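Local atomic coordinates of kelch domain-containing protein (Colletotrichum graminicola M1.001, PDB entry 5C86), a protein that oxidises alcohols as a fungal member of the AA5 family of copper radical oxidases, probably passing electrons to oxygen through a mononuclear copper centre. Residues 382-387 / 471-476; 407-413 / 441-447; 457-463 / 475-480; 286-292 / 368-372; 22-27 / 100-104. One frame throughout, in Å; residues are numbered along the deposited sequence.

Contact 1 (382-387 / 471-476); sequences AKRPVI and VPCVAQ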
# COMPACT_ATOMS: atom_id res chain seq x y z
N ALA A 382 -13.03 11.11 20.42
CA ALA A 382 -13.99 10.15 20.89
C ALA A 382 -13.38 9.11 21.83
O ALA A 382 -12.20 8.75 21.77
CB ALA A 382 -14.58 9.41 19.65
N LYS A 383 -14.31 8.57 22.66
CA LYS A 383 -13.96 7.46 23.48
C LYS A 383 -14.02 6.24 22.55
O LYS A 383 -15.01 6.04 21.87
CB LYS A 383 -14.95 7.32 24.69
CG LYS A 383 -14.86 5.98 25.40
CD LYS A 383 -13.60 5.96 26.22
CE LYS A 383 -13.56 4.70 27.12
NZ LYS A 383 -13.92 3.47 26.38
N ARG A 384 -12.96 5.51 22.49
CA ARG A 384 -12.82 4.40 21.53
C ARG A 384 -13.16 3.11 22.21
O ARG A 384 -12.75 2.88 23.36
CB ARG A 384 -11.42 4.39 20.97
CG ARG A 384 -11.04 5.66 20.25
CD ARG A 384 -9.61 5.72 19.73
NE ARG A 384 -9.42 4.76 18.65
CZ ARG A 384 -8.42 4.80 17.80
NH1 ARG A 384 -7.44 5.70 18.01
NH2 ARG A 384 -8.36 3.94 16.81
N PRO A 385 -13.72 2.15 21.44
CA PRO A 385 -13.81 0.81 21.98
C PRO A 385 -12.44 0.14 22.02
O PRO A 385 -11.47 0.65 21.45
CB PRO A 385 -14.78 0.14 20.99
CG PRO A 385 -14.52 0.81 19.70
CD PRO A 385 -14.13 2.24 20.03
N VAL A 386 -12.34 -0.98 22.74
CA VAL A 386 -11.11 -1.71 22.95
C VAL A 386 -11.35 -3.24 22.68
O VAL A 386 -12.26 -3.81 23.27
CB VAL A 386 -10.61 -1.53 24.38
CG1 VAL A 386 -9.40 -2.36 24.66
CG2 VAL A 386 -10.31 -0.01 24.64
N ILE A 387 -10.47 -3.85 21.90
CA ILE A 387 -10.44 -5.32 21.80
C ILE A 387 -9.64 -5.85 22.97
O ILE A 387 -8.42 -5.54 23.08
CB ILE A 387 -9.83 -5.79 20.48
CG1 ILE A 387 -10.69 -5.28 19.37
CG2 ILE A 387 -9.66 -7.36 20.49
CD1 ILE A 387 -10.13 -5.61 17.98
N VAL A 471 -16.80 4.62 15.55
CA VAL A 471 -15.47 4.83 16.04
C VAL A 471 -14.69 3.55 16.16
O VAL A 471 -15.14 2.59 16.81
CB VAL A 471 -15.56 5.47 17.48
CG1 VAL A 471 -14.18 5.70 17.98
CG2 VAL A 471 -16.47 6.70 17.44
N PRO A 472 -13.49 3.45 15.55
CA PRO A 472 -12.72 2.24 15.62
C PRO A 472 -11.86 2.13 16.83
O PRO A 472 -11.34 3.14 17.39
CB PRO A 472 -11.83 2.31 14.41
CG PRO A 472 -11.59 3.79 14.22
CD PRO A 472 -12.87 4.45 14.63
N CYS A 473 -11.68 0.90 17.29
CA CYS A 473 -10.66 0.58 18.24
C CYS A 473 -9.27 0.77 17.64
O CYS A 473 -9.12 0.95 16.41
CB CYS A 473 -10.79 -0.79 18.81
SG CYS A 473 -10.55 -2.13 17.62
N VAL A 474 -8.23 0.68 18.48
CA VAL A 474 -6.88 0.46 18.00
C VAL A 474 -6.80 -1.01 17.62
O VAL A 474 -7.32 -1.92 18.32
CB VAL A 474 -5.86 0.81 19.10
CG1 VAL A 474 -4.47 0.39 18.68
CG2 VAL A 474 -5.95 2.28 19.44
N ALA A 475 -6.23 -1.33 16.48
CA ALA A 475 -6.30 -2.70 15.97
C ALA A 475 -5.47 -3.67 16.67
O ALA A 475 -4.50 -3.32 17.33
CB ALA A 475 -5.97 -2.71 14.49
N GLN A 476 -5.92 -4.94 16.59
CA GLN A 476 -5.08 -6.08 17.00
C GLN A 476 -4.58 -6.79 15.78
O GLN A 476 -5.29 -6.90 14.78
CB GLN A 476 -5.84 -7.06 17.92
CG GLN A 476 -6.27 -6.41 19.23
CD GLN A 476 -5.11 -5.79 20.01
OE1 GLN A 476 -4.00 -6.35 20.12
NE2 GLN A 476 -5.38 -4.63 20.61
O HOH W 1 -8.76 0.86 21.33
O HOH W 2 -8.19 -2.32 20.84

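Contact 2 (407-413 / 441-447); sequences DAGAYTF and DGKSFTV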
# COMPACT_ATOMS: atom_id res chain seq x y z
N ASP A 407 -16.24 -3.29 26.25
CA ASP A 407 -17.53 -2.70 26.56
C ASP A 407 -18.61 -3.32 25.66
O ASP A 407 -18.46 -3.43 24.45
CB ASP A 407 -17.51 -1.18 26.29
CG ASP A 407 -16.19 -0.50 26.71
OD1 ASP A 407 -16.05 -0.42 27.96
OD2 ASP A 407 -15.28 -0.13 25.83
N ALA A 408 -19.77 -3.64 26.19
CA ALA A 408 -20.91 -4.13 25.37
C ALA A 408 -21.35 -3.13 24.39
O ALA A 408 -21.37 -1.94 24.65
CB ALA A 408 -22.07 -4.54 26.27
N GLY A 409 -21.72 -3.58 23.20
CA GLY A 409 -22.27 -2.73 22.23
C GLY A 409 -22.65 -3.48 20.95
O GLY A 409 -22.50 -4.67 20.90
N ALA A 410 -23.06 -2.73 19.95
CA ALA A 410 -23.31 -3.22 18.62
C ALA A 410 -22.05 -2.81 17.79
O ALA A 410 -21.78 -1.65 17.61
CB ALA A 410 -24.56 -2.60 18.03
N TYR A 411 -21.30 -3.79 17.36
CA TYR A 411 -20.07 -3.53 16.67
C TYR A 411 -20.09 -4.04 15.22
O TYR A 411 -20.79 -5.06 14.91
CB TYR A 411 -18.93 -4.25 17.34
CG TYR A 411 -18.56 -3.68 18.70
CD1 TYR A 411 -17.77 -2.52 18.81
CD2 TYR A 411 -19.10 -4.18 19.86
CE1 TYR A 411 -17.48 -1.97 20.06
CE2 TYR A 411 -18.79 -3.61 21.08
CZ TYR A 411 -17.95 -2.52 21.14
OH TYR A 411 -17.61 -2.03 22.40
N THR A 412 -19.34 -3.35 14.38
CA THR A 412 -18.94 -3.91 13.05
C THR A 412 -17.45 -4.07 13.02
O THR A 412 -16.75 -3.62 13.90
CB THR A 412 -19.35 -2.99 11.91
OG1 THR A 412 -18.79 -1.67 12.10
CG2 THR A 412 -20.92 -2.85 11.79
N PHE A 413 -16.96 -4.84 12.06
CA PHE A 413 -15.63 -5.28 12.04
C PHE A 413 -15.03 -5.23 10.62
O PHE A 413 -15.69 -5.29 9.61
CB PHE A 413 -15.45 -6.71 12.59
CG PHE A 413 -16.01 -6.92 13.92
CD1 PHE A 413 -17.31 -7.27 14.12
CD2 PHE A 413 -15.22 -6.69 15.01
CE1 PHE A 413 -17.81 -7.36 15.42
CE2 PHE A 413 -15.72 -6.77 16.33
CZ PHE A 413 -17.00 -7.10 16.50
N ASP A 441 -23.87 -11.22 24.91
CA ASP A 441 -23.65 -10.14 25.85
C ASP A 441 -23.23 -8.83 25.23
O ASP A 441 -22.93 -7.87 25.95
CB ASP A 441 -22.60 -10.62 26.83
CG ASP A 441 -21.26 -11.06 26.16
OD1 ASP A 441 -21.08 -10.96 24.90
OD2 ASP A 441 -20.37 -11.46 26.94
N GLY A 442 -23.17 -8.77 23.91
CA GLY A 442 -22.66 -7.61 23.23
C GLY A 442 -21.17 -7.37 23.43
O GLY A 442 -20.69 -6.28 23.07
N LYS A 443 -20.45 -8.36 23.88
CA LYS A 443 -18.98 -8.25 24.08
C LYS A 443 -18.19 -9.19 23.18
O LYS A 443 -17.22 -8.80 22.49
CB LYS A 443 -18.62 -8.50 25.52
CG LYS A 443 -19.07 -7.38 26.48
CD LYS A 443 -18.63 -7.61 27.96
CE LYS A 443 -17.25 -8.32 28.28
NZ LYS A 443 -15.75 -8.01 28.00
N SER A 444 -18.64 -10.41 23.07
CA SER A 444 -17.90 -11.37 22.29
C SER A 444 -18.65 -11.47 20.93
O SER A 444 -19.89 -11.54 20.88
CB SER A 444 -17.91 -12.74 22.95
OG SER A 444 -16.98 -12.67 24.03
N PHE A 445 -17.88 -11.39 19.83
CA PHE A 445 -18.38 -11.45 18.48
C PHE A 445 -17.53 -12.41 17.72
O PHE A 445 -16.30 -12.33 17.78
CB PHE A 445 -18.37 -10.13 17.80
CG PHE A 445 -19.30 -9.16 18.39
CD1 PHE A 445 -18.95 -8.50 19.55
CD2 PHE A 445 -20.54 -8.93 17.81
CE1 PHE A 445 -19.85 -7.64 20.14
CE2 PHE A 445 -21.43 -8.05 18.40
CZ PHE A 445 -21.05 -7.45 19.59
N THR A 446 -18.13 -13.27 16.91
CA THR A 446 -17.32 -14.18 16.16
C THR A 446 -17.46 -13.86 14.67
O THR A 446 -18.56 -13.67 14.18
CB THR A 446 -17.70 -15.66 16.43
OG1 THR A 446 -17.48 -15.92 17.85
CG2 THR A 446 -16.89 -16.62 15.57
N VAL A 447 -16.34 -13.79 14.00
CA VAL A 447 -16.23 -13.55 12.57
C VAL A 447 -15.59 -14.76 11.93
O VAL A 447 -14.97 -15.59 12.61
CB VAL A 447 -15.35 -12.29 12.25
CG1 VAL A 447 -15.99 -11.05 12.80
CG2 VAL A 447 -13.88 -12.44 12.71

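Contact 3 (457-463 / 475-480); sequences IPGYYML and AQFFKV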
# COMPACT_ATOMS: atom_id res chain seq x y z
N ILE A 457 -5.65 -12.62 1.10
CA ILE A 457 -4.23 -12.89 0.78
C ILE A 457 -3.49 -13.21 2.10
O ILE A 457 -3.65 -12.52 3.07
CB ILE A 457 -3.60 -11.68 0.08
CG1 ILE A 457 -4.27 -11.32 -1.26
CG2 ILE A 457 -2.11 -11.90 -0.05
CD1 ILE A 457 -4.12 -12.39 -2.34
N PRO A 458 -2.68 -14.28 2.13
CA PRO A 458 -1.97 -14.60 3.35
C PRO A 458 -1.12 -13.50 3.89
O PRO A 458 -0.61 -12.65 3.13
CB PRO A 458 -1.08 -15.79 2.98
CG PRO A 458 -1.62 -16.27 1.75
CD PRO A 458 -2.39 -15.20 1.02
N GLY A 459 -0.96 -13.50 5.19
CA GLY A 459 -0.15 -12.51 5.83
C GLY A 459 -0.85 -11.83 6.99
O GLY A 459 -1.94 -12.19 7.39
N TYR A 460 -0.22 -10.79 7.49
CA TYR A 460 -0.69 -10.05 8.61
C TYR A 460 -1.76 -9.03 8.25
O TYR A 460 -1.70 -8.35 7.21
CB TYR A 460 0.39 -9.33 9.38
CG TYR A 460 1.09 -10.16 10.45
CD1 TYR A 460 2.12 -11.02 10.12
CD2 TYR A 460 0.57 -10.22 11.69
CE1 TYR A 460 2.72 -11.80 11.08
CE2 TYR A 460 1.14 -10.99 12.65
CZ TYR A 460 2.21 -11.76 12.33
OH TYR A 460 2.79 -12.51 13.38
N TYR A 461 -2.76 -8.92 9.16
CA TYR A 461 -3.86 -8.00 9.08
C TYR A 461 -4.03 -7.33 10.41
O TYR A 461 -3.64 -7.84 11.47
CB TYR A 461 -5.17 -8.74 8.82
CG TYR A 461 -5.27 -9.26 7.38
CD1 TYR A 461 -4.61 -10.38 7.02
CD2 TYR A 461 -6.05 -8.65 6.47
CE1 TYR A 461 -4.69 -10.83 5.69
CE2 TYR A 461 -6.15 -9.06 5.14
CZ TYR A 461 -5.48 -10.21 4.75
OH TYR A 461 -5.58 -10.65 3.43
N MET A 462 -4.59 -6.13 10.34
CA MET A 462 -5.11 -5.40 11.49
C MET A 462 -6.61 -5.67 11.61
O MET A 462 -7.34 -5.41 10.66
CB MET A 462 -4.90 -3.96 11.29
CG MET A 462 -3.43 -3.57 11.41
SD MET A 462 -3.11 -1.81 11.01
CE MET A 462 -3.20 -1.83 9.22
N LEU A 463 -7.07 -6.16 12.77
CA LEU A 463 -8.49 -6.35 13.03
C LEU A 463 -8.95 -5.09 13.74
O LEU A 463 -8.38 -4.70 14.75
CB LEU A 463 -8.74 -7.61 13.87
CG LEU A 463 -10.03 -8.36 13.60
CD1 LEU A 463 -9.99 -9.85 14.01
CD2 LEU A 463 -11.14 -7.55 14.31
N ALA A 475 -6.23 -1.33 16.48
CA ALA A 475 -6.30 -2.70 15.97
C ALA A 475 -5.47 -3.67 16.67
O ALA A 475 -4.50 -3.32 17.33
CB ALA A 475 -5.97 -2.71 14.49
N GLN A 476 -5.92 -4.94 16.59
CA GLN A 476 -5.08 -6.08 17.00
C GLN A 476 -4.58 -6.79 15.78
O GLN A 476 -5.29 -6.90 14.78
CB GLN A 476 -5.84 -7.06 17.92
CG GLN A 476 -6.27 -6.41 19.23
CD GLN A 476 -5.11 -5.79 20.01
OE1 GLN A 476 -4.00 -6.35 20.12
NE2 GLN A 476 -5.38 -4.63 20.61
N PHE A 477 -3.37 -7.29 15.87
CA PHE A 477 -2.76 -7.96 14.71
C PHE A 477 -3.05 -9.43 14.70
O PHE A 477 -3.06 -10.10 15.74
CB PHE A 477 -1.24 -7.75 14.70
CG PHE A 477 -0.82 -6.39 14.39
CD1 PHE A 477 -0.61 -6.02 13.09
CD2 PHE A 477 -0.65 -5.40 15.38
CE1 PHE A 477 -0.23 -4.75 12.78
CE2 PHE A 477 -0.22 -4.12 15.06
CZ PHE A 477 -0.00 -3.78 13.73
N PHE A 478 -3.21 -10.00 13.52
CA PHE A 478 -3.30 -11.41 13.38
C PHE A 478 -2.84 -11.79 11.98
O PHE A 478 -2.76 -10.92 11.11
CB PHE A 478 -4.71 -12.01 13.64
CG PHE A 478 -5.73 -11.70 12.56
CD1 PHE A 478 -6.30 -10.43 12.48
CD2 PHE A 478 -6.08 -12.65 11.61
CE1 PHE A 478 -7.25 -10.15 11.51
CE2 PHE A 478 -7.00 -12.35 10.62
CZ PHE A 478 -7.59 -11.13 10.59
N LYS A 479 -2.60 -13.08 11.72
CA LYS A 479 -2.22 -13.53 10.37
C LYS A 479 -3.10 -14.60 9.80
O LYS A 479 -3.60 -15.46 10.54
CB LYS A 479 -0.73 -13.88 10.26
CG LYS A 479 -0.25 -15.01 11.07
CD LYS A 479 1.24 -15.35 10.71
CE LYS A 479 1.68 -16.61 11.44
NZ LYS A 479 3.08 -16.97 11.05
N VAL A 480 -3.25 -14.52 8.50
CA VAL A 480 -3.93 -15.50 7.72
C VAL A 480 -2.85 -16.40 7.17
O VAL A 480 -1.93 -15.92 6.46
CB VAL A 480 -4.76 -14.86 6.61
CG1 VAL A 480 -5.30 -15.87 5.67
CG2 VAL A 480 -5.87 -14.00 7.18

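Contact 4 (286-292 / 368-372); sequences MPDGKIW and WSPPY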
# COMPACT_ATOMS: atom_id res chain seq x y z
N MET A 286 -9.16 2.96 5.00
CA MET A 286 -9.43 2.98 6.42
C MET A 286 -10.40 1.89 6.87
O MET A 286 -11.11 1.30 6.04
CB MET A 286 -9.96 4.36 6.73
CG MET A 286 -8.86 5.42 6.75
SD MET A 286 -9.61 7.07 6.73
CE MET A 286 -10.04 7.06 5.20
N PRO A 287 -10.45 1.63 8.18
CA PRO A 287 -11.28 0.49 8.62
C PRO A 287 -12.73 0.57 8.27
O PRO A 287 -13.34 -0.52 8.14
CB PRO A 287 -11.13 0.48 10.15
CG PRO A 287 -10.27 1.60 10.47
CD PRO A 287 -9.53 2.05 9.25
N ASP A 288 -13.32 1.74 8.15
CA ASP A 288 -14.70 1.87 7.75
C ASP A 288 -14.95 1.81 6.30
O ASP A 288 -16.10 1.95 5.87
CB ASP A 288 -15.25 3.22 8.22
CG ASP A 288 -14.48 4.43 7.76
OD1 ASP A 288 -13.50 4.30 7.02
OD2 ASP A 288 -14.90 5.57 8.15
N GLY A 289 -13.92 1.60 5.48
CA GLY A 289 -14.09 1.48 4.03
C GLY A 289 -13.95 2.73 3.26
O GLY A 289 -13.89 2.69 2.05
N LYS A 290 -13.72 3.83 3.97
CA LYS A 290 -13.42 5.06 3.26
C LYS A 290 -11.97 5.09 2.83
O LYS A 290 -11.14 4.28 3.29
CB LYS A 290 -13.80 6.32 4.07
CG LYS A 290 -15.31 6.42 4.34
CD LYS A 290 -15.62 7.83 5.01
CE LYS A 290 -16.99 7.93 5.68
NZ LYS A 290 -16.85 7.37 7.07
N ILE A 291 -11.68 6.01 1.92
CA ILE A 291 -10.33 6.12 1.33
C ILE A 291 -9.82 7.55 1.41
O ILE A 291 -10.53 8.48 1.08
CB ILE A 291 -10.30 5.66 -0.10
CG1 ILE A 291 -10.80 4.20 -0.20
CG2 ILE A 291 -8.92 5.78 -0.72
CD1 ILE A 291 -11.15 3.73 -1.59
N TRP A 292 -8.63 7.74 1.92
CA TRP A 292 -8.05 9.13 1.98
C TRP A 292 -7.02 9.26 0.89
O TRP A 292 -6.17 8.36 0.75
CB TRP A 292 -7.42 9.27 3.29
CG TRP A 292 -6.98 10.67 3.67
CD1 TRP A 292 -7.77 11.73 3.77
CD2 TRP A 292 -5.68 11.03 4.12
NE1 TRP A 292 -7.04 12.80 4.29
CE2 TRP A 292 -5.77 12.39 4.50
CE3 TRP A 292 -4.48 10.37 4.27
CZ2 TRP A 292 -4.69 13.05 5.06
CZ3 TRP A 292 -3.41 11.05 4.88
CH2 TRP A 292 -3.56 12.37 5.25
N TRP A 368 -2.45 11.96 10.41
CA TRP A 368 -3.77 12.55 10.30
C TRP A 368 -4.79 11.65 11.03
O TRP A 368 -4.84 10.45 10.78
CB TRP A 368 -4.24 12.72 8.86
CG TRP A 368 -5.56 13.33 8.68
CD1 TRP A 368 -5.96 14.64 9.00
CD2 TRP A 368 -6.71 12.73 8.08
NE1 TRP A 368 -7.24 14.82 8.71
CE2 TRP A 368 -7.75 13.66 8.12
CE3 TRP A 368 -6.98 11.42 7.57
CZ2 TRP A 368 -9.00 13.41 7.57
CZ3 TRP A 368 -8.19 11.20 7.03
CH2 TRP A 368 -9.24 12.11 7.09
N SER A 369 -5.55 12.24 11.91
CA SER A 369 -6.62 11.56 12.61
C SER A 369 -7.88 11.81 11.84
O SER A 369 -8.41 12.96 11.74
CB SER A 369 -6.80 12.07 14.06
OG SER A 369 -5.75 11.71 14.88
N PRO A 370 -8.52 10.73 11.29
CA PRO A 370 -9.72 10.94 10.57
C PRO A 370 -10.97 11.34 11.41
O PRO A 370 -10.93 11.18 12.64
CB PRO A 370 -9.98 9.55 9.84
CG PRO A 370 -8.67 8.91 9.86
CD PRO A 370 -8.03 9.33 11.16
N PRO A 371 -12.07 11.76 10.79
CA PRO A 371 -13.32 12.14 11.53
C PRO A 371 -13.80 11.04 12.47
O PRO A 371 -14.39 11.36 13.50
CB PRO A 371 -14.32 12.40 10.44
CG PRO A 371 -13.48 12.83 9.29
CD PRO A 371 -12.22 12.02 9.34
N TYR A 372 -13.58 9.74 12.17
CA TYR A 372 -14.14 8.73 13.01
C TYR A 372 -13.44 8.68 14.37
O TYR A 372 -13.88 7.88 15.24
CB TYR A 372 -14.09 7.32 12.32
CG TYR A 372 -12.78 6.82 11.79
CD1 TYR A 372 -11.56 6.96 12.42
CD2 TYR A 372 -12.77 6.08 10.61
CE1 TYR A 372 -10.37 6.48 11.93
CE2 TYR A 372 -11.56 5.59 10.09
CZ TYR A 372 -10.37 5.80 10.73
OH TYR A 372 -9.19 5.31 10.20

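Contact 5 (22-27 / 100-104); sequences VPETGN and FKKGE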
# COMPACT_ATOMS: atom_id res chain seq x y z
N VAL A 22 5.22 -2.16 10.75
CA VAL A 22 5.81 -3.37 11.29
C VAL A 22 4.68 -4.22 11.99
O VAL A 22 3.98 -3.73 12.88
CB VAL A 22 6.88 -2.99 12.32
CG1 VAL A 22 7.47 -4.24 12.93
CG2 VAL A 22 7.98 -2.10 11.66
N PRO A 23 4.53 -5.46 11.55
CA PRO A 23 3.53 -6.28 12.26
C PRO A 23 3.74 -6.38 13.75
O PRO A 23 4.86 -6.31 14.24
CB PRO A 23 3.68 -7.62 11.61
CG PRO A 23 4.19 -7.41 10.25
CD PRO A 23 5.10 -6.19 10.45
N GLU A 24 2.63 -6.47 14.49
CA GLU A 24 2.55 -6.74 15.93
C GLU A 24 2.85 -5.52 16.74
O GLU A 24 2.08 -5.16 17.61
CB GLU A 24 3.43 -7.92 16.41
CG GLU A 24 2.80 -9.25 16.20
CD GLU A 24 3.71 -10.39 16.58
OE1 GLU A 24 4.73 -10.18 17.32
OE2 GLU A 24 3.42 -11.47 16.04
N THR A 25 3.95 -4.83 16.43
CA THR A 25 4.21 -3.55 17.18
C THR A 25 3.47 -2.39 16.61
O THR A 25 3.10 -1.45 17.29
CB THR A 25 5.68 -3.18 17.19
OG1 THR A 25 6.12 -3.04 15.84
CG2 THR A 25 6.51 -4.25 17.88
N GLY A 26 3.26 -2.45 15.29
CA GLY A 26 2.74 -1.28 14.64
C GLY A 26 3.66 -0.07 14.51
O GLY A 26 3.22 1.00 14.23
N ASN A 27 4.96 -0.26 14.75
CA ASN A 27 5.91 0.81 14.55
C ASN A 27 5.99 1.13 13.02
O ASN A 27 5.68 0.31 12.18
CB ASN A 27 7.22 0.40 15.23
CG ASN A 27 7.06 0.36 16.74
OD1 ASN A 27 6.30 1.15 17.30
ND2 ASN A 27 7.87 -0.45 17.39
N PHE A 100 10.47 -9.32 11.12
CA PHE A 100 10.35 -8.49 12.32
C PHE A 100 10.56 -9.38 13.58
O PHE A 100 10.91 -8.86 14.62
CB PHE A 100 8.97 -7.79 12.38
CG PHE A 100 7.83 -8.73 12.59
CD1 PHE A 100 7.30 -9.48 11.55
CD2 PHE A 100 7.29 -8.90 13.84
CE1 PHE A 100 6.30 -10.41 11.74
CE2 PHE A 100 6.23 -9.77 14.04
CZ PHE A 100 5.75 -10.55 13.00
N LYS A 101 10.34 -10.68 13.44
CA LYS A 101 10.48 -11.60 14.57
C LYS A 101 11.93 -11.62 15.06
O LYS A 101 12.15 -11.85 16.26
CB LYS A 101 10.01 -13.04 14.22
CG LYS A 101 8.48 -13.20 14.23
CD LYS A 101 7.75 -12.67 15.53
CE LYS A 101 6.29 -13.18 15.68
NZ LYS A 101 5.62 -12.94 17.02
N LYS A 102 12.86 -11.37 14.14
CA LYS A 102 14.29 -11.28 14.49
C LYS A 102 14.70 -9.93 15.07
O LYS A 102 15.87 -9.78 15.43
CB LYS A 102 15.13 -11.69 13.29
CG LYS A 102 14.74 -13.09 12.80
CD LYS A 102 15.67 -13.60 11.70
CE LYS A 102 15.12 -14.82 10.97
NZ LYS A 102 15.19 -16.04 11.79
N GLY A 103 13.77 -8.97 15.18
CA GLY A 103 14.01 -7.66 15.73
C GLY A 103 13.79 -6.66 14.60
O GLY A 103 14.24 -6.85 13.48
N GLU A 104 13.14 -5.58 14.97
CA GLU A 104 12.76 -4.51 14.05
C GLU A 104 13.99 -3.76 13.51
O GLU A 104 13.90 -3.19 12.43
CB GLU A 104 11.97 -3.49 14.81
CG GLU A 104 10.67 -4.02 15.30
CD GLU A 104 10.02 -2.93 16.10
OE1 GLU A 104 10.63 -2.43 17.10
OE2 GLU A 104 8.95 -2.54 15.72

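Contact 1 (382-387 / 471-476)
Two loop segments run side by side here, 31° apart in direction, and come closest at Pro385 and Cys473 (CA to CA 4.9 Å). No direct backbone-to-backbone hydrogen bond joins them. The polar link is the Arg384 guanidinium. Arg384 NE donates to Pro472 O at 2.8 Å. Arg384 NH2 adds weak bonds to Pro472 O and Cys473 O, both 3.1 Å. Val474 CG2 lies over one face of the guanidinium. Two waters fill the gap between the backbones. One joins Pro385 O (2.7 Å) to Val474 N (2.9 Å). The other joins Ile387 N (2.9 Å) to Val474 O (2.7 Å). Apolar contacts complete the seam: Pro385 CD meets Val471 CG1 at 4.0 Å, and Ile387 CD1 meets Cys473 SG at 3.5 Å. Both segments belong to the early-set (E-set) domain. They lead into strands 387-390 and 476-481, with Ile387 packed on strand 400-405 and Cys473 on strand 459-466.

Contact 2 (407-413 / 441-447)
The apolar centre is a cluster of three rings, Tyr411, Phe413 and Phe445. Tyr411 points its edge at the face of Phe445 in an offset edge-to-face pair, with centroids 5.6 Å apart and planes at 79°. Phe413 meets Phe445 obliquely, and Phe413 CZ lies 3.6 Å from Phe445 CB. Beyond it, Phe413 CD1 touches Val447 CG1 at 4.2 Å. Ile403 of strand 400-405 also packs on Phe413 and Val447. Toward the loop ends, the backbones draw together, with 4.4 Å between Ala408 CA and Gly442 CA. Gly409 N donates to Gly442 O at 2.9 Å, and Ala408 CA makes a CH...O contact with the same oxygen at 3.2 Å. Gly442 has positive phi, which favours glycine, and a side chain there would crowd Ala408 CB. Each turn also has its own polar brace. Tyr411 OH donates to Asp407 O at 2.6 Å. Asp441 OD1 accepts from Lys443 N (2.9 Å), an Asx turn, and from Ser444 N (3.1 Å). The chemistry is therefore mainly apolar. Aromatic packing joins the strand starts within the E-set domain, while one direct hydrogen bond ties the two turns together.

Contact 3 (457-463 / 475-480)
Lys479 CB sits almost exactly over the Tyr460 ring, 3° off its normal and 3.9 Å from its centroid, in a CH-pi contact. On the same face of the sheet, Met462 SD makes an oblique Met-aromatic contact with Phe477, 5.2 Å from its centroid. On the other face, Tyr461 CB lies 4.1 Å from the Phe478 ring centroid. The backbones are antiparallel. Gly459 N donates to Val480 O and Val480 N to Gly459 O, both at 2.9 Å. Tyr461 N donates to Phe478 O at 2.8 Å, and Leu463 N to Gln476 O at 2.8 Å; each pair also has the return bond. The positive phi of Gly459 suits glycine. Leu463 CD1 packs on Phe478 CE1 at 3.7 Å, beside Ile401. The Lys479 amine forms a salt bridge with Asp81, while strand 412-422 flanks strand 459-466. This is the beta hairpin of strands 459-466 and 476-481, part of the immunoglobulin-like E-set domain found in the galactose oxidase family.

Contact 4 (286-292 / 368-372)
Trp368, at the end of strand 364-369, starts the contact. Its six-membered ring forms an offset stack with the five-membered ring of Trp292, with centroids 3.8 Å apart and planes at 4°. The closest atoms, Trp368 CZ3 and Trp292 CD1, are 3.3 Å apart. The indole nitrogens have other partners, Val3 O for Trp368 and Thr325 OG1 for Trp292. Pro370 follows, and its CG rests 3.8 Å from Met286 SD. Tyr372 ends the segment against the type I turn from Met286 to Gly289. Its hydroxyl oxygen OH lies 3.5 Å from Met286 CG and 3.4 Å from Pro287 CD, and it donates to Ala344 O. Met286 SD is 5.0 Å from the Tyr372 ring centroid, an oblique Met-aromatic contact. Asp288 OD2 approaches the ring edge, 3.3 Å from Tyr372 CD2. The same Asp288 OD2 is in a salt bridge with Lys290 NZ at 2.9 Å, and Asp288 OD1 accepts from Lys290 N at 3.1 Å in an Asx turn. No hydrogen bond crosses between the segments. The contact joins two adjacent propeller blades. Met286, Trp292 and Trp368 all pack on Ile346 of strand 346-350, and Pro287 reaches strand 459-466 of the E-set domain.

Contact 5 (22-27 / 100-104)
Val22 opens the turn between strands 18-21 and 28-31. Its CG1 packs on Phe100 CB at 3.9 Å and lies 3.6 Å from Glu104 OE2. Pro23 comes next and lies over the Phe100 ring, with Pro23 CB 3.9 Å from the centroid and 15° off the normal, a CH-pi contact. The same Phe100 ring meets Tyr460 edge-to-face. Glu24, at positive phi, sends its carboxylate to the ammonium of Lys101. Glu24 OE2 and Lys101 NZ form a salt bridge at 2.8 Å, and Glu24 OE1 takes a weak bond from Lys101 NZ at 2.9 Å. Thr25 OG1 donates to Glu104 OE2 at 2.9 Å and accepts from Asn27 N at 3.2 Å, which makes an ST turn. Gly26 also has positive phi, at angles that call for glycine. Asn27 ND2 completes the set with a bond to Glu104 OE2 at 2.9 Å and a weak one to Glu104 OE1 at 3.4 Å. Asn27 OD1 accepts from Val54 N. An apolar patch around Phe100 is thus bordered by two polar groups. The exposed ion pair lies at one edge; at another, Glu104 is held by a hydroxyl and an amide and ties the turn to 100-104.

Overall arrangement
From the N terminus, contact 5 closes first, joining the propeller blade with strands 18-21 and 28-31 to its neighbour with strand 95-98. Contact 4 follows, closing a loop from 286-292 to 368-372 between propeller blades. The chain then enters the E-set domain. Contact 1 links its entry, 382-387, to 471-476. Contact 2 is nested inside that loop, and contact 3 closes on the segment that also ends contact 1, sharing Ala475 and Gln476. Contact 1 is a hub: Pro385 touches Tyr411 of contact 2, Ile387 touches Leu463 of contact 3, and Pro472 touches Tyr372 of contact 4. Contact 4 borders the E-set domain through this last touch, and contact 5 through Tyr460 and Phe477 of contact 3.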